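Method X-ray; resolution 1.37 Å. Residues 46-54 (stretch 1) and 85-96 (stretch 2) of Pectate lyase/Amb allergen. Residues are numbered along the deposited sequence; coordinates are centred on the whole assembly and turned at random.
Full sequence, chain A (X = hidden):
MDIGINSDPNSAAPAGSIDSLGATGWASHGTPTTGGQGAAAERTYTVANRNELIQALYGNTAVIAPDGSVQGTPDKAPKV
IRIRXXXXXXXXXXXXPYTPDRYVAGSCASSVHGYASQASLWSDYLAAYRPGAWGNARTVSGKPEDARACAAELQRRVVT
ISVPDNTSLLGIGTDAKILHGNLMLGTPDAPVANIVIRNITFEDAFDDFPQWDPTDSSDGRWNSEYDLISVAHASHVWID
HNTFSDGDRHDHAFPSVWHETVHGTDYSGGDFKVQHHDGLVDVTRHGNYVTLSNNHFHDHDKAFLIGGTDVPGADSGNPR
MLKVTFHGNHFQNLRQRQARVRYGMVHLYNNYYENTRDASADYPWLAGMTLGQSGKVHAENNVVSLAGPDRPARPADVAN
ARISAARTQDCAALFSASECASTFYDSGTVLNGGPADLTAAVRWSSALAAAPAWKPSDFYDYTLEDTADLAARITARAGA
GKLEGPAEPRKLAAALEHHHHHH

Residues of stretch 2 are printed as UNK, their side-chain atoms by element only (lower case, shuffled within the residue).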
# COMPACT_ATOMS: atom_id res chain seq x y z
N THR A 46 -18.74 -19.29 -10.47
CA THR A 46 -17.85 -18.82 -9.41
C THR A 46 -16.45 -18.76 -10.03
O THR A 46 -15.97 -19.75 -10.57
CB THR A 46 -17.85 -19.75 -8.20
OG1 THR A 46 -19.18 -19.86 -7.70
CG2 THR A 46 -16.94 -19.21 -7.09
N VAL A 47 -15.82 -17.58 -9.98
CA VAL A 47 -14.55 -17.36 -10.65
C VAL A 47 -13.47 -16.86 -9.69
O VAL A 47 -13.76 -16.12 -8.74
CB VAL A 47 -14.73 -16.36 -11.83
CG1 VAL A 47 -15.77 -16.89 -12.81
CG2 VAL A 47 -15.12 -14.97 -11.36
N ALA A 48 -12.23 -17.25 -9.95
CA ALA A 48 -11.13 -17.02 -9.02
C ALA A 48 -9.87 -16.49 -9.72
O ALA A 48 -8.83 -16.29 -9.07
CB ALA A 48 -10.80 -18.30 -8.23
N ASN A 49 -9.95 -16.24 -11.03
CA ASN A 49 -8.81 -15.69 -11.76
C ASN A 49 -9.30 -15.02 -13.03
O ASN A 49 -10.50 -15.10 -13.38
CB ASN A 49 -7.74 -16.77 -12.04
CG ASN A 49 -8.25 -17.85 -12.99
OD1 ASN A 49 -8.65 -17.56 -14.11
ND2 ASN A 49 -8.18 -19.12 -12.56
N ARG A 50 -8.39 -14.34 -13.71
CA ARG A 50 -8.74 -13.53 -14.86
C ARG A 50 -9.34 -14.36 -16.00
O ARG A 50 -10.29 -13.93 -16.67
CB ARG A 50 -7.50 -12.78 -15.34
CG ARG A 50 -7.73 -11.87 -16.57
CD ARG A 50 -6.46 -11.09 -16.96
NE ARG A 50 -6.70 -10.24 -18.12
CZ ARG A 50 -6.71 -10.69 -19.38
NH1 ARG A 50 -6.48 -11.98 -19.64
NH2 ARG A 50 -6.98 -9.84 -20.38
N ASN A 51 -8.77 -15.54 -16.24
CA ASN A 51 -9.29 -16.40 -17.31
C ASN A 51 -10.73 -16.83 -17.03
O ASN A 51 -11.59 -16.76 -17.92
CB ASN A 51 -8.42 -17.64 -17.52
CG ASN A 51 -7.08 -17.33 -18.18
OD1 ASN A 51 -6.91 -16.29 -18.80
ND2 ASN A 51 -6.14 -18.26 -18.09
N GLU A 52 -11.00 -17.27 -15.81
CA GLU A 52 -12.35 -17.70 -15.44
C GLU A 52 -13.35 -16.56 -15.51
O GLU A 52 -14.48 -16.73 -15.98
CB GLU A 52 -12.36 -18.31 -14.05
CG GLU A 52 -11.57 -19.63 -13.95
CD GLU A 52 -11.54 -20.20 -12.54
OE1 GLU A 52 -12.06 -19.56 -11.62
OE2 GLU A 52 -11.01 -21.31 -12.36
N LEU A 53 -12.93 -15.38 -15.06
CA LEU A 53 -13.80 -14.21 -15.13
C LEU A 53 -14.17 -13.90 -16.59
O LEU A 53 -15.34 -13.69 -16.92
CB LEU A 53 -13.09 -13.01 -14.49
CG LEU A 53 -13.82 -11.68 -14.67
CD1 LEU A 53 -15.19 -11.65 -14.01
CD2 LEU A 53 -12.95 -10.57 -14.08
N ILE A 54 -13.17 -13.87 -17.47
CA ILE A 54 -13.42 -13.62 -18.89
C ILE A 54 -14.34 -14.69 -19.50
O ILE A 54 -15.28 -14.36 -20.21
CB ILE A 54 -12.10 -13.49 -19.67
CG1 ILE A 54 -11.41 -12.19 -19.26
CG2 ILE A 54 -12.35 -13.53 -21.19
CD1 ILE A 54 -9.93 -12.15 -19.64
N UNK A 85 -12.34 -14.96 -3.69
CA UNK A 85 -10.98 -14.51 -3.40
C UNK A 85 -10.53 -13.37 -4.29
O UNK A 85 -11.33 -12.49 -4.67
N UNK A 86 -9.24 -13.36 -4.61
CA UNK A 86 -8.63 -12.25 -5.32
C UNK A 86 -8.36 -12.57 -6.79
O UNK A 86 -7.74 -13.58 -7.10
o UNK A 86 -7.52 -11.36 -3.37
c UNK A 86 -6.55 -10.85 -5.55
c UNK A 86 -7.29 -11.88 -4.68
N UNK A 87 -8.82 -11.69 -7.67
CA UNK A 87 -8.53 -11.79 -9.10
C UNK A 87 -7.61 -10.64 -9.51
O UNK A 87 -7.99 -9.48 -9.44
c UNK A 87 -9.51 -11.72 -11.43
c UNK A 87 -10.67 -12.99 -9.54
c UNK A 87 -11.96 -13.15 -10.32
c UNK A 87 -9.83 -11.77 -9.92
N UNK A 88 -6.40 -10.99 -9.92
CA UNK A 88 -5.43 -10.03 -10.42
C UNK A 88 -5.64 -9.92 -11.92
O UNK A 88 -5.48 -10.90 -12.66
o UNK A 88 -3.21 -8.46 -10.94
c UNK A 88 -4.02 -10.57 -10.13
o UNK A 88 -1.74 -9.92 -10.23
c UNK A 88 -2.92 -9.57 -10.45
N UNK A 89 -5.96 -8.72 -12.38
CA UNK A 89 -6.20 -8.50 -13.81
C UNK A 89 -4.93 -8.24 -14.61
O UNK A 89 -4.98 -8.30 -15.84
c UNK A 89 -9.48 -6.40 -13.72
c UNK A 89 -7.20 -7.36 -14.04
c UNK A 89 -8.61 -7.62 -13.48
c UNK A 89 -9.23 -8.89 -14.09
N UNK A 90 -3.81 -7.92 -13.94
CA UNK A 90 -2.57 -7.59 -14.65
C UNK A 90 -1.74 -8.86 -14.82
O UNK A 90 -0.60 -8.96 -14.33
n UNK A 90 0.50 -5.81 -14.09
c UNK A 90 -0.64 -5.94 -14.73
o UNK A 90 -0.78 -5.64 -15.91
c UNK A 90 -1.81 -6.48 -13.92
N UNK A 91 -2.32 -9.84 -15.51
CA UNK A 91 -1.68 -11.15 -15.72
C UNK A 91 -1.89 -11.61 -17.16
O UNK A 91 -2.84 -11.18 -17.82
c UNK A 91 -2.07 -11.75 -13.30
c UNK A 91 -2.21 -12.22 -14.76
c UNK A 91 -3.66 -12.58 -15.06
N UNK A 92 -1.02 -12.50 -17.62
CA UNK A 92 -1.13 -13.00 -18.98
C UNK A 92 -2.07 -14.21 -19.07
O UNK A 92 -2.78 -14.52 -18.10
c UNK A 92 0.97 -14.45 -18.95
o UNK A 92 0.33 -15.24 -18.21
c UNK A 92 0.26 -13.29 -19.61
o UNK A 92 2.19 -14.62 -19.18
N UNK A 93 -2.12 -14.86 -20.23
CA UNK A 93 -3.01 -15.99 -20.45
C UNK A 93 -2.68 -17.22 -19.61
O UNK A 93 -3.48 -18.16 -19.57
N UNK A 94 -1.51 -17.22 -18.98
CA UNK A 94 -1.07 -18.29 -18.09
C UNK A 94 -1.19 -17.84 -16.63
O UNK A 94 -0.74 -18.54 -15.73
o UNK A 94 -0.60 -18.46 -21.73
n UNK A 94 1.13 -17.21 -21.00
c UNK A 94 0.38 -18.70 -18.39
c UNK A 94 0.33 -18.28 -20.93
c UNK A 94 0.59 -19.28 -19.79
N UNK A 95 -1.80 -16.67 -16.40
CA UNK A 95 -1.95 -16.08 -15.07
C UNK A 95 -0.62 -15.63 -14.47
O UNK A 95 -0.53 -15.41 -13.28
c UNK A 95 -4.73 -18.42 -13.59
c UNK A 95 -2.73 -17.00 -14.10
c UNK A 95 -4.06 -17.52 -14.64
c UNK A 95 -4.97 -16.37 -15.08
N UNK A 96 0.40 -15.46 -15.31
CA UNK A 96 1.66 -14.92 -14.81
C UNK A 96 1.56 -13.41 -14.69
O UNK A 96 1.21 -12.73 -15.66
c UNK A 96 5.96 -14.81 -18.51
n UNK A 96 5.15 -14.50 -17.50
n UNK A 96 6.98 -15.63 -18.30
c UNK A 96 4.12 -14.66 -15.26
n UNK A 96 5.75 -14.31 -19.72
c UNK A 96 5.29 -15.03 -16.15
c UNK A 96 2.81 -15.26 -15.76
O HOH W 1 -5.57 -14.08 -18.00
O HOH W 2 -6.07 -13.61 -12.28

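Position 85 has no side-chain atoms and a phi of 73°, a value that by itself favours glycine: Gly-85. Position 86 carries one carbon bearing an oxygen and a carbon, pointing away from stretch 1. Oxygen and methyl on one CB make it Thr-86, a strand residue.

Position 87 has four carbons, forked at the first, with one arm two carbons long. The first carbon of the longer arm lies 3.6 Å from Asn-49 N, and the arm's terminal carbon 3.8 Å from Val-47 CG2. A fork at CB with unequal arms is Ile-87; its CD1 also sits 4.3 Å from Leu-53 CB, and its CG2 is 3.6 Å from Arg-50 N.

Position 88 has two carbons, the second carrying two oxygens, and the group does not reach stretch 1: Asp-88. One carboxylate oxygen, OD1, accepts from the backbone N of position 90 at 3.1 Å. Position 89 has four carbons forked at the second, one tip 4.1 Å from Leu-53 CD2, hence Leu-89. Position 90 has two carbons, the second with one oxygen and one nitrogen, and points away: Asn-90.

Position 91 has three carbons forked at CB; one methyl lies 3.7 Å from Arg-50 CD. This is Val-91, whose O lies over one face of the Arg-50 guanidinium. Position 92, with two carbons and two terminal oxygens, is Asp-92; it opens a type I turn, and its OD1 accepts from N of position 94 at 2.8 Å.

Position 93 lacks side-chain atoms, so it is Gly-93. Its O accepts from Asn-51 ND2 at 3.0 Å, with a nearly straight N-H...O angle of 171°. Position 94 has three carbons, the third bearing one oxygen and one nitrogen: Gln-94, with no contact to stretch 1. Position 95 has four carbons forked at the second, one tip 3.6 Å from Asn-49 CG: Leu-95. Position 96 has three carbons, a nitrogen, then a carbon with two nitrogens: Arg-96. Its NE forms a salt bridge with Asp-92 OD2 at 3.4 Å.

The helix axis lies at 92° to the strand; the two stretches together bury 562 Å². Ile-87 packs beneath the helix start, where Asn-49 OD1 caps Glu-52 N at 2.9 Å. The extended Arg-50 side chain runs along the loop, its CD 3.4 Å from Leu-89 O. Water supplies part of the polar match: one molecule bridges Arg-50 N and Asp-88 O, 2.8 Å from each, while another links Arg-50 NH1, Asn-51 OD1 and Asp-92 O. Asn-49 N and Val-91 O remain without a partner. Apolar packing thus combines with one direct hydrogen bond and two water bridges.

Stretch 2 85-96: GTIDLNVDGQLR
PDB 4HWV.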